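Sugar ABC transporter (Agrobacterium radiobacter, PDB 4RXT) probably serves as the periplasmic solute-binding component of an ABC-type sugar transporter, and holds alpha-L-arabinopyranose in the cleft between its two lobes. Local coordinates at residues Asp134-Thr139 with Pro192-Val197; Thr179-Met184 with Val208-Ala213; Ala64-Ser69 with Val87-Ile92; Thr6-Val11 with Lys36-Gly41. All blocks are in the same frame, centred on the assembly; numbering follows the deposited sequence.

In the fold
The four contacts fall into two groups, one in each lobe of a type I periplasmic binding protein, on opposite sides of the chain's centre. Interactions 3 and 4 lie in one lobe with their centres 9 Å apart, in a parallel sheet where strands 66-68 and 9-11 are neighbours, and Val67 O lies 2.8 Å from Ile10 N. In the other lobe, interaction 2 rests on the sheet face of interaction 1, with Met184 SD 3.4 Å from Val197 CG2. Centres of interactions 1 and 4 are 38 Å apart. Bound arabinopyranose lies about 7 Å from the side chain of Ser69 and about 12 Å from that of Ile138.

Interaction 1: residues Asp134-Thr139 with Pro192-Val197; sequences DVVIIT and PKIVGV
Strands 134-139 and 194-197 run parallel at 35° to each other, their axes approaching to 4.6 Å, as neighbours in the Rossmann-like sheet of one lobe of this type I periplasmic binding protein. Two backbone hydrogen bonds join them: Val195 N gives a nearly straight bond of 2.8 Å to Asp134 O, and Val136 N reaches Gly196 O at 3.0 Å, with the donor tilted 27° from the carbonyl plane. Val135 pairs with Gly196, where the lack of a side chain suits the close approach of Val135 CG1.

On the face carrying Val136 and Val197, the two valines lie side by side and point the same way, CG2 to CG2 at 3.7 Å. The other methyl of Val136, CG1, which stands anti to the carbonyl carbon (chi1 -56°), meets Ile194 CD1 at 3.7 Å, the two side chains crossing at about a right angle. Further along, Ile138 sends CD1 to Val197 CG1. Helices 177-190 and 202-214 cover this face, while Val135 and Val195 both touch helix 109-128.

Polar contacts gather around Asp134 and Lys193. Asp134 OD2 is hydrogen-bonded to Asn191 ND2 and packs against the aliphatic part of Lys193, 3.4 Å from its CB, but stays 5.6 Å from the ammonium NZ. A water closes this end, accepting from Asp134 N and donating to Lys193 O at 2.6 Å.

Interaction 2: residues Thr179-Met184 with Val208-Ala213; sequences TGLNIM and VGQAIA
Leu181 and Met184 both carry CG anti to the backbone N (chi1 -177° in Met184), and from these positions both side chains meet Ala211 of the second helix. Beyond CG the methionine bends, chi2 of 72° placing SD beside Val208 CG1 at 3.8 Å. Its CG also touches Ala211 CB at 3.8 Å and more loosely Ile212 CD1, so one methionine spans three residues of the partner helix.

Leu181 works on the other flank of Ala211. Its CG lies 4.1 Å from Ala211 CB, and its CD1 approaches the aliphatic part of Gln210, 3.6 Å from CG. The amide end of Gln210 turns elsewhere, NE2 donating to Glu214 OE2 within its own helix. Backbone takes part as well: Ala211 CB sits 3.9 Å from Leu181 O, and Val208 CG2 faces Gly180 O.

No hydrogen bond crosses the contact. Gly180 and Ala211, both small, lie at the interface, where the axes approach to 7.8 Å at a crossing angle of -50°, with Leu181 and Val208 CA atoms 5.0 Å apart. On the side facing the sheet, Met184 and Val208 both touch Val197 of strand 194-199. The two helices flank that strand in sequence and form part of one helical layer of a three-layer alpha/beta/alpha sandwich, packed together over the parallel strands 133-139 and 194-199 within one lobe of the periplasmic binding protein fold.

Interaction 3: residues Ala64-Ser69 with Val87-Ile92; sequences AAIVIS and VPIIGI
Ile68 packs its CG2 against CG2 of Ile89 at 3.6 Å, the side chains meeting at an oblique angle on the face of the sheet that also carries Ile66. This branch occupies the position between the backbone N and the carbonyl carbon, because CG1 takes the place anti to the N (chi1 -176°). Ile89 has a second contact: its CD1 lies 4.0 Å from Ile66 CB, the two isoleucines pointing the same way. The side chains of Ile66 and Val87 cross at about a right angle, CD1 of Ile66 3.8 Å from CG1 of Val87, extending the apolar row back before the strands begin.

Val67 lies on the reverse face, its CG1 3.9 Å from Ile92 CG2 in another nearly perpendicular crossing.

Four backbone hydrogen bonds join the parallel segments. Ile66 N and Ile68 N donate to Pro88 O and Ile90 O, while Ile90 N and Ile92 N donate to Ile66 O and Ile68 O. The Ile90 N bond to Ile66 O is the straightest, 2.8 Å with 176° at the hydrogen; the donor of the Ile92 bond is tilted out of the carbonyl plane.

The strands belong to a beta-alpha-beta unit connected through helix 77-84. Ser69, at the ligand-facing end, touches Lys12, a sugar-binding residue. Helix 48-60 covers Ile66 and Ile68, helix 249-264 covers Val67 and Ala65, and strand 9-11 continues the sheet alongside 66-68.

Interaction 4: residues Thr6-Val11 with Lys36-Gly41; sequences TIPIIV and KVPELG
Ile7 N donates to Lys36 O at 2.9 Å and Leu40 N to Ile9 O at 2.8 Å, two of the four backbone hydrogen bonds joining the parallel segments of a beta-alpha-beta unit built around helix 17-33. Ile9 N to Pro38 O and Val11 N to Leu40 O complete the set. The Val11 donor is tilted 30° from the carbonyl plane, whereas the other three approach their oxygens nearly head-on. Strand 39-41 is one of the two outermost strands of its sheet within the chain, and Val11 leads directly into the sugar-binding Lys12.

One face is lined by Pro8, Ile10 and Leu40. Leu40 CG stands anti to its carbonyl carbon (chi1 -53°), and CD1 beyond it meets Pro8 CB at 3.7 Å, while Leu40 CB packs against Ile10 CG1. Helix 48-60 covers Ile10 and Leu40. On the other face Ile9 CG2 comes to 3.8 Å from Val37 CG1, and Ile9 also touches helix 17-33. Glu39 turns its carboxylate to a salt bridge with Arg27. Ile7 O, buried here, has no hydrogen-bonding partner; it receives a CA-H...O contact from Val37 CA, and both methyls of Val37 lie against it.

Near the start of the segments Thr6 CG2 packs on Pro38 CD at 3.6 Å, the two side chains crossing at about a right angle. Thr6 OG1 lies beside the extended chain of Lys36, 3.2 Å from Lys36 CD.

Interaction 1: residues Asp134-Thr139 with Pro192-Val197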
loop_
_atom_site.group_PDB
_atom_site.type_symbol
_atom_site.label_atom_id
_atom_site.label_comp_id
_atom_site.label_asym_id
_atom_site.label_seq_id
_atom_site.Cartn_x
_atom_site.Cartn_y
_atom_site.Cartn_z
ATOM N N ASP A 134 -14.729 18.080 -10.383
ATOM C CA ASP A 134 -14.281 16.866 -11.059
ATOM C C ASP A 134 -13.055 16.290 -10.406
ATOM O O ASP A 134 -12.111 16.993 -10.095
ATOM C CB ASP A 134 -13.980 17.111 -12.534
ATOM C CG ASP A 134 -15.211 17.482 -13.338
ATOM O OD1 ASP A 134 -16.321 17.425 -12.776
ATOM O OD2 ASP A 134 -15.050 17.777 -14.549
ATOM N N VAL A 135 -13.107 14.994 -10.135
ATOM C CA VAL A 135 -11.990 14.311 -9.502
ATOM C C VAL A 135 -11.624 13.058 -10.280
ATOM O O VAL A 135 -12.416 12.544 -11.084
ATOM C CB VAL A 135 -12.295 13.974 -8.024
ATOM C CG1 VAL A 135 -12.627 15.267 -7.290
ATOM C CG2 VAL A 135 -13.375 12.890 -7.845
ATOM N N VAL A 136 -10.415 12.564 -10.015
ATOM C CA VAL A 136 -9.881 11.378 -10.656
ATOM C C VAL A 136 -9.223 10.452 -9.636
ATOM O O VAL A 136 -8.829 10.878 -8.570
ATOM C CB VAL A 136 -8.889 11.717 -11.806
ATOM C CG1 VAL A 136 -9.562 12.613 -12.831
ATOM C CG2 VAL A 136 -7.616 12.359 -11.330
ATOM N N ILE A 137 -9.171 9.170 -9.973
ATOM C CA ILE A 137 -8.434 8.197 -9.236
ATOM C C ILE A 137 -7.405 7.560 -10.177
ATOM O O ILE A 137 -7.676 7.247 -11.328
ATOM C CB ILE A 137 -9.340 7.138 -8.530
ATOM C CG1 ILE A 137 -8.505 6.091 -7.804
ATOM C CG2 ILE A 137 -10.300 6.492 -9.502
ATOM C CD1 ILE A 137 -9.280 5.151 -6.899
ATOM N N ILE A 138 -6.195 7.403 -9.645
ATOM C CA ILE A 138 -5.109 6.774 -10.365
ATOM C C ILE A 138 -4.516 5.671 -9.480
ATOM O O ILE A 138 -4.087 5.929 -8.332
ATOM C CB ILE A 138 -4.011 7.785 -10.794
ATOM C CG1 ILE A 138 -4.617 8.980 -11.537
ATOM C CG2 ILE A 138 -2.927 7.071 -11.624
ATOM C CD1 ILE A 138 -3.652 10.126 -11.724
ATOM N N THR A 139 -4.500 4.470 -10.044
ATOM C CA THR A 139 -4.126 3.209 -9.406
ATOM C C THR A 139 -2.880 2.628 -10.085
ATOM O O THR A 139 -2.775 2.595 -11.304
ATOM C CB THR A 139 -5.315 2.204 -9.424
ATOM O OG1 THR A 139 -6.424 2.810 -8.761
ATOM C CG2 THR A 139 -4.952 0.907 -8.747
ATOM N N PRO A 192 -9.407 20.355 -18.027
ATOM C CA PRO A 192 -8.943 21.364 -17.084
ATOM C C PRO A 192 -9.897 21.640 -15.885
ATOM O O PRO A 192 -9.534 22.383 -14.962
ATOM C CB PRO A 192 -8.797 22.616 -17.972
ATOM C CG PRO A 192 -9.755 22.385 -19.099
ATOM C CD PRO A 192 -9.588 20.925 -19.384
ATOM N N LYS A 193 -11.080 21.024 -15.883
ATOM C CA LYS A 193 -11.985 21.104 -14.724
ATOM C C LYS A 193 -11.557 20.227 -13.525
ATOM O O LYS A 193 -12.137 20.325 -12.444
ATOM C CB LYS A 193 -13.405 20.735 -15.113
ATOM C CG LYS A 193 -14.037 21.669 -16.128
ATOM C CD LYS A 193 -15.440 21.165 -16.489
ATOM C CE LYS A 193 -16.115 22.084 -17.507
ATOM N NZ LYS A 193 -17.528 21.691 -17.670
ATOM N N ILE A 194 -10.547 19.377 -13.697
ATOM C CA ILE A 194 -10.161 18.469 -12.603
ATOM C C ILE A 194 -9.641 19.307 -11.421
ATOM O O ILE A 194 -8.779 20.173 -11.618
ATOM C CB ILE A 194 -9.124 17.449 -13.058
ATOM C CG1 ILE A 194 -9.796 16.419 -13.988
ATOM C CG2 ILE A 194 -8.487 16.756 -11.847
ATOM C CD1 ILE A 194 -8.801 15.641 -14.835
ATOM N N VAL A 195 -10.207 19.085 -10.229
ATOM C CA VAL A 195 -9.764 19.792 -9.001
ATOM C C VAL A 195 -9.157 18.897 -7.935
ATOM O O VAL A 195 -8.557 19.337 -6.944
ATOM C CB VAL A 195 -10.904 20.590 -8.341
ATOM C CG1 VAL A 195 -11.335 21.729 -9.236
ATOM C CG2 VAL A 195 -12.083 19.692 -8.017
ATOM N N GLY A 196 -9.261 17.598 -8.152
ATOM C CA GLY A 196 -8.875 16.626 -7.152
ATOM C C GLY A 196 -8.434 15.286 -7.718
ATOM O O GLY A 196 -8.949 14.835 -8.750
ATOM N N VAL A 197 -7.513 14.625 -7.025
ATOM C CA VAL A 197 -6.954 13.363 -7.434
ATOM C C VAL A 197 -6.675 12.490 -6.225
ATOM O O VAL A 197 -6.100 12.979 -5.227
ATOM C CB VAL A 197 -5.581 13.549 -8.152
ATOM C CG1 VAL A 197 -5.053 12.223 -8.693
ATOM C CG2 VAL A 197 -5.642 14.625 -9.232
HETATM O O HOH W 1 -14.445 20.857 -11.405
#

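Interaction 2: residues Thr179-Met184 with Val208-Ala213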
loop_
_atom_site.group_PDB
_atom_site.type_symbol
_atom_site.label_atom_id
_atom_site.label_comp_id
_atom_site.label_asym_id
_atom_site.label_seq_id
_atom_site.Cartn_x
_atom_site.Cartn_y
_atom_site.Cartn_z
ATOM N N THR A 179 4.896 6.859 -15.147
ATOM C CA THR A 179 3.619 6.677 -15.819
ATOM C C THR A 179 2.475 7.426 -15.107
ATOM O O THR A 179 1.647 8.045 -15.759
ATOM C CB THR A 179 3.313 5.191 -15.969
ATOM O OG1 THR A 179 4.431 4.542 -16.593
ATOM C CG2 THR A 179 2.070 5.016 -16.836
ATOM N N GLY A 180 2.481 7.384 -13.777
ATOM C CA GLY A 180 1.611 8.244 -12.949
ATOM C C GLY A 180 1.705 9.729 -13.309
ATOM O O GLY A 180 0.705 10.448 -13.471
ATOM N N LEU A 181 2.950 10.176 -13.395
ATOM C CA LEU A 181 3.227 11.527 -13.794
ATOM C C LEU A 181 2.594 11.884 -15.161
ATOM O O LEU A 181 1.907 12.898 -15.314
ATOM C CB LEU A 181 4.750 11.736 -13.738
ATOM C CG LEU A 181 5.251 13.180 -13.789
ATOM C CD1 LEU A 181 6.712 13.248 -13.372
ATOM C CD2 LEU A 181 5.141 13.800 -15.149
ATOM N N ASN A 182 2.859 11.048 -16.157
ATOM C CA ASN A 182 2.333 11.240 -17.492
ATOM C C ASN A 182 0.804 11.161 -17.546
ATOM O O ASN A 182 0.195 11.988 -18.184
ATOM C CB ASN A 182 2.960 10.232 -18.460
ATOM C CG ASN A 182 4.435 10.479 -18.759
ATOM O OD1 ASN A 182 4.980 11.558 -18.579
ATOM N ND2 ASN A 182 5.075 9.431 -19.263
ATOM N N ILE A 183 0.216 10.210 -16.828
ATOM C CA ILE A 183 -1.249 10.103 -16.771
ATOM C C ILE A 183 -1.810 11.403 -16.190
ATOM O O ILE A 183 -2.744 11.966 -16.721
ATOM C CB ILE A 183 -1.671 8.937 -15.913
ATOM C CG1 ILE A 183 -1.402 7.621 -16.642
ATOM C CG2 ILE A 183 -3.173 8.995 -15.666
ATOM C CD1 ILE A 183 -1.467 6.402 -15.759
ATOM N N MET A 184 -1.209 11.898 -15.092
ATOM C CA MET A 184 -1.737 13.092 -14.449
ATOM C C MET A 184 -1.684 14.297 -15.387
ATOM O O MET A 184 -2.678 15.042 -15.527
ATOM C CB MET A 184 -1.001 13.391 -13.124
ATOM C CG MET A 184 -1.548 14.591 -12.364
ATOM S SD MET A 184 -3.161 14.367 -11.567
ATOM C CE MET A 184 -4.395 14.094 -12.793
ATOM N N VAL A 208 2.224 11.461 -9.287
ATOM C CA VAL A 208 1.186 12.495 -9.351
ATOM C C VAL A 208 1.642 13.777 -8.626
ATOM O O VAL A 208 1.464 14.900 -9.137
ATOM C CB VAL A 208 -0.136 11.977 -8.752
ATOM C CG1 VAL A 208 -1.181 13.086 -8.618
ATOM C CG2 VAL A 208 -0.640 10.853 -9.629
ATOM N N GLY A 209 2.230 13.614 -7.447
ATOM C CA GLY A 209 2.760 14.746 -6.729
ATOM C C GLY A 209 3.779 15.483 -7.574
ATOM O O GLY A 209 3.782 16.736 -7.598
ATOM N N GLN A 210 4.658 14.728 -8.231
ATOM C CA GLN A 210 5.710 15.306 -9.098
ATOM C C GLN A 210 5.066 16.145 -10.199
ATOM O O GLN A 210 5.492 17.242 -10.502
ATOM C CB GLN A 210 6.626 14.229 -9.670
ATOM C CG GLN A 210 7.901 14.722 -10.353
ATOM C CD GLN A 210 8.949 15.266 -9.398
ATOM O OE1 GLN A 210 9.313 14.615 -8.414
ATOM N NE2 GLN A 210 9.473 16.429 -9.713
ATOM N N ALA A 211 4.018 15.623 -10.824
ATOM C CA ALA A 211 3.315 16.364 -11.883
ATOM C C ALA A 211 2.731 17.704 -11.388
ATOM O O ALA A 211 2.831 18.766 -12.053
ATOM C CB ALA A 211 2.170 15.518 -12.474
ATOM N N ILE A 212 2.103 17.650 -10.209
ATOM C CA ILE A 212 1.547 18.854 -9.621
ATOM C C ILE A 212 2.640 19.862 -9.205
ATOM O O ILE A 212 2.507 21.057 -9.501
ATOM C CB ILE A 212 0.644 18.492 -8.427
ATOM C CG1 ILE A 212 -0.578 17.655 -8.912
ATOM C CG2 ILE A 212 0.129 19.738 -7.702
ATOM C CD1 ILE A 212 -1.311 18.150 -10.148
ATOM N N ALA A 213 3.708 19.377 -8.568
ATOM C CA ALA A 213 4.854 20.245 -8.152
ATOM C C ALA A 213 5.491 20.926 -9.373
ATOM O O ALA A 213 5.717 22.164 -9.389
ATOM C CB ALA A 213 5.914 19.426 -7.423
#

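Interaction 3: residues Ala64-Ser69 with Val87-Ile92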
loop_
_atom_site.group_PDB
_atom_site.type_symbol
_atom_site.label_atom_id
_atom_site.label_comp_id
_atom_site.label_asym_id
_atom_site.label_seq_id
_atom_site.Cartn_x
_atom_site.Cartn_y
_atom_site.Cartn_z
ATOM N N ALA A 64 10.271 -22.971 7.936
ATOM C CA ALA A 64 9.261 -23.189 8.996
ATOM C C ALA A 64 7.939 -22.490 8.738
ATOM O O ALA A 64 6.870 -22.920 9.203
ATOM C CB ALA A 64 9.814 -22.747 10.349
ATOM N N ALA A 65 8.032 -21.360 8.043
ATOM C CA ALA A 65 6.865 -20.597 7.678
ATOM C C ALA A 65 7.296 -19.583 6.608
ATOM O O ALA A 65 8.496 -19.392 6.396
ATOM C CB ALA A 65 6.287 -19.904 8.896
ATOM N N ILE A 66 6.323 -18.952 5.973
ATOM C CA ILE A 66 6.564 -17.896 5.001
ATOM C C ILE A 66 5.609 -16.738 5.257
ATOM O O ILE A 66 4.410 -16.955 5.523
ATOM C CB ILE A 66 6.371 -18.407 3.530
ATOM C CG1 ILE A 66 7.478 -19.404 3.146
ATOM C CG2 ILE A 66 6.321 -17.242 2.530
ATOM C CD1 ILE A 66 7.136 -20.275 1.951
ATOM N N VAL A 67 6.160 -15.528 5.182
ATOM C CA VAL A 67 5.369 -14.298 5.178
ATOM C C VAL A 67 5.363 -13.762 3.764
ATOM O O VAL A 67 6.402 -13.655 3.129
ATOM C CB VAL A 67 5.926 -13.218 6.133
ATOM C CG1 VAL A 67 5.105 -11.922 6.056
ATOM C CG2 VAL A 67 5.965 -13.755 7.557
ATOM N N ILE A 68 4.189 -13.438 3.248
ATOM C CA ILE A 68 4.074 -12.911 1.894
ATOM C C ILE A 68 3.070 -11.771 1.787
ATOM O O ILE A 68 2.018 -11.801 2.430
ATOM C CB ILE A 68 3.728 -14.030 0.870
ATOM C CG1 ILE A 68 3.689 -13.536 -0.573
ATOM C CG2 ILE A 68 2.423 -14.759 1.221
ATOM C CD1 ILE A 68 3.775 -14.621 -1.618
ATOM N N SER A 69 3.422 -10.790 0.943
ATOM C CA SER A 69 2.481 -9.750 0.476
ATOM C C SER A 69 2.076 -10.104 -0.953
ATOM O O SER A 69 2.754 -9.739 -1.869
ATOM C CB SER A 69 3.114 -8.344 0.524
ATOM O OG SER A 69 4.221 -8.305 -0.341
ATOM N N VAL A 87 3.839 -25.672 3.990
ATOM C CA VAL A 87 4.409 -24.590 4.803
ATOM C C VAL A 87 3.290 -23.640 5.273
ATOM O O VAL A 87 2.467 -23.233 4.461
ATOM C CB VAL A 87 5.426 -23.765 3.955
ATOM C CG1 VAL A 87 6.063 -22.646 4.767
ATOM C CG2 VAL A 87 6.529 -24.659 3.393
ATOM N N PRO A 88 3.238 -23.282 6.569
ATOM C CA PRO A 88 2.259 -22.249 6.949
ATOM C C PRO A 88 2.600 -20.883 6.373
ATOM O O PRO A 88 3.771 -20.448 6.426
ATOM C CB PRO A 88 2.316 -22.189 8.475
ATOM C CG PRO A 88 3.524 -22.912 8.850
ATOM C CD PRO A 88 4.028 -23.743 7.712
ATOM N N ILE A 89 1.548 -20.212 5.907
ATOM C CA ILE A 89 1.672 -18.948 5.173
ATOM C C ILE A 89 0.959 -17.877 5.955
ATOM O O ILE A 89 -0.190 -18.018 6.329
ATOM C CB ILE A 89 1.078 -19.027 3.744
ATOM C CG1 ILE A 89 1.536 -20.311 3.016
ATOM C CG2 ILE A 89 1.365 -17.746 2.946
ATOM C CD1 ILE A 89 3.026 -20.404 2.780
ATOM N N ILE A 90 1.696 -16.806 6.240
ATOM C CA ILE A 90 1.172 -15.630 6.904
ATOM C C ILE A 90 1.133 -14.524 5.845
ATOM O O ILE A 90 2.148 -14.238 5.175
ATOM C CB ILE A 90 2.056 -15.239 8.119
ATOM C CG1 ILE A 90 1.807 -16.184 9.326
ATOM C CG2 ILE A 90 1.833 -13.787 8.504
ATOM C CD1 ILE A 90 2.136 -17.657 9.078
ATOM N N GLY A 91 -0.034 -13.903 5.681
ATOM C CA GLY A 91 -0.188 -12.811 4.708
ATOM C C GLY A 91 -0.062 -11.434 5.314
ATOM O O GLY A 91 -0.401 -11.207 6.484
ATOM N N ILE A 92 0.458 -10.515 4.496
ATOM C CA ILE A 92 0.480 -9.097 4.864
ATOM C C ILE A 92 0.008 -8.222 3.691
ATOM O O ILE A 92 0.110 -8.603 2.508
ATOM C CB ILE A 92 1.856 -8.625 5.396
ATOM C CG1 ILE A 92 2.950 -8.772 4.347
ATOM C CG2 ILE A 92 2.214 -9.373 6.675
ATOM C CD1 ILE A 92 4.224 -8.007 4.702
#

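Interaction 4: residues Thr6-Val11 with Lys36-Gly41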
loop_
_atom_site.group_PDB
_atom_site.type_symbol
_atom_site.label_atom_id
_atom_site.label_comp_id
_atom_site.label_asym_id
_atom_site.label_seq_id
_atom_site.Cartn_x
_atom_site.Cartn_y
_atom_site.Cartn_z
ATOM N N THR A 6 14.025 -20.951 9.712
ATOM C CA THR A 6 14.013 -20.016 8.599
ATOM C C THR A 6 12.577 -19.631 8.253
ATOM O O THR A 6 11.705 -20.483 8.051
ATOM C CB THR A 6 14.728 -20.591 7.349
ATOM O OG1 THR A 6 16.087 -20.941 7.683
ATOM C CG2 THR A 6 14.717 -19.584 6.217
ATOM N N ILE A 7 12.338 -18.327 8.205
ATOM C CA ILE A 7 11.041 -17.743 7.817
ATOM C C ILE A 7 11.305 -16.628 6.796
ATOM O O ILE A 7 11.582 -15.491 7.171
ATOM C CB ILE A 7 10.235 -17.239 9.052
ATOM C CG1 ILE A 7 10.044 -18.381 10.043
ATOM C CG2 ILE A 7 8.899 -16.671 8.579
ATOM C CD1 ILE A 7 9.333 -18.004 11.328
ATOM N N PRO A 8 11.278 -16.974 5.499
ATOM C CA PRO A 8 11.382 -15.969 4.468
ATOM C C PRO A 8 10.217 -14.990 4.477
ATOM O O PRO A 8 9.088 -15.349 4.839
ATOM C CB PRO A 8 11.359 -16.762 3.162
ATOM C CG PRO A 8 11.622 -18.167 3.550
ATOM C CD PRO A 8 11.067 -18.299 4.917
ATOM N N ILE A 9 10.510 -13.780 4.040
ATOM C CA ILE A 9 9.485 -12.780 3.735
ATOM C C ILE A 9 9.599 -12.426 2.252
ATOM O O ILE A 9 10.708 -12.169 1.741
ATOM C CB ILE A 9 9.591 -11.499 4.615
ATOM C CG1 ILE A 9 8.392 -10.576 4.335
ATOM C CG2 ILE A 9 10.973 -10.817 4.520
ATOM C CD1 ILE A 9 8.154 -9.563 5.446
ATOM N N ILE A 10 8.446 -12.446 1.590
ATOM C CA ILE A 10 8.355 -12.194 0.162
ATOM C C ILE A 10 7.505 -10.958 -0.018
ATOM O O ILE A 10 6.308 -10.959 0.247
ATOM C CB ILE A 10 7.711 -13.385 -0.603
ATOM C CG1 ILE A 10 8.490 -14.671 -0.324
ATOM C CG2 ILE A 10 7.646 -13.089 -2.110
ATOM C CD1 ILE A 10 7.800 -15.926 -0.807
ATOM N N VAL A 11 8.142 -9.890 -0.465
ATOM C CA VAL A 11 7.472 -8.623 -0.701
ATOM C C VAL A 11 7.115 -8.461 -2.171
ATOM O O VAL A 11 7.557 -9.260 -3.000
ATOM C CB VAL A 11 8.287 -7.434 -0.200
ATOM C CG1 VAL A 11 8.485 -7.549 1.318
ATOM C CG2 VAL A 11 9.623 -7.346 -0.935
ATOM N N LYS A 36 16.181 -16.812 11.142
ATOM C CA LYS A 36 16.812 -16.424 9.876
ATOM C C LYS A 36 15.667 -15.944 8.950
ATOM O O LYS A 36 14.672 -16.653 8.733
ATOM C CB LYS A 36 17.529 -17.636 9.234
ATOM C CG LYS A 36 18.184 -17.436 7.847
ATOM C CD LYS A 36 18.283 -18.717 6.991
ATOM C CE LYS A 36 18.879 -18.440 5.629
ATOM N NZ LYS A 36 19.119 -19.682 4.812
ATOM N N VAL A 37 15.774 -14.716 8.438
ATOM C CA VAL A 37 14.737 -14.117 7.591
ATOM C C VAL A 37 15.321 -13.686 6.237
ATOM O O VAL A 37 15.726 -12.530 6.042
ATOM C CB VAL A 37 14.038 -12.936 8.307
ATOM C CG1 VAL A 37 12.984 -12.323 7.414
ATOM C CG2 VAL A 37 13.414 -13.384 9.632
ATOM N N PRO A 38 15.339 -14.622 5.280
ATOM C CA PRO A 38 15.664 -14.229 3.930
ATOM C C PRO A 38 14.688 -13.207 3.406
ATOM O O PRO A 38 13.505 -13.315 3.632
ATOM C CB PRO A 38 15.556 -15.545 3.115
ATOM C CG PRO A 38 15.607 -16.654 4.124
ATOM C CD PRO A 38 15.085 -16.075 5.406
ATOM N N GLU A 39 15.211 -12.210 2.711
ATOM C CA GLU A 39 14.428 -11.085 2.215
ATOM C C GLU A 39 14.279 -11.254 0.709
ATOM O O GLU A 39 15.212 -11.037 -0.062
ATOM C CB GLU A 39 15.141 -9.781 2.574
ATOM C CG GLU A 39 15.267 -9.568 4.076
ATOM C CD GLU A 39 16.009 -8.309 4.490
ATOM O OE1 GLU A 39 16.133 -7.357 3.683
ATOM O OE2 GLU A 39 16.442 -8.233 5.662
ATOM N N LEU A 40 13.079 -11.658 0.324
ATOM C CA LEU A 40 12.768 -12.137 -1.017
ATOM C C LEU A 40 11.776 -11.236 -1.724
ATOM O O LEU A 40 11.000 -10.518 -1.079
ATOM C CB LEU A 40 12.215 -13.562 -0.984
ATOM C CG LEU A 40 13.049 -14.622 -0.248
ATOM C CD1 LEU A 40 12.367 -15.978 -0.346
ATOM C CD2 LEU A 40 14.487 -14.683 -0.752
ATOM N N GLY A 41 11.787 -11.300 -3.055
ATOM C CA GLY A 41 10.834 -10.534 -3.837
ATOM C C GLY A 41 11.362 -10.168 -5.218
ATOM O O GLY A 41 12.581 -10.149 -5.457
#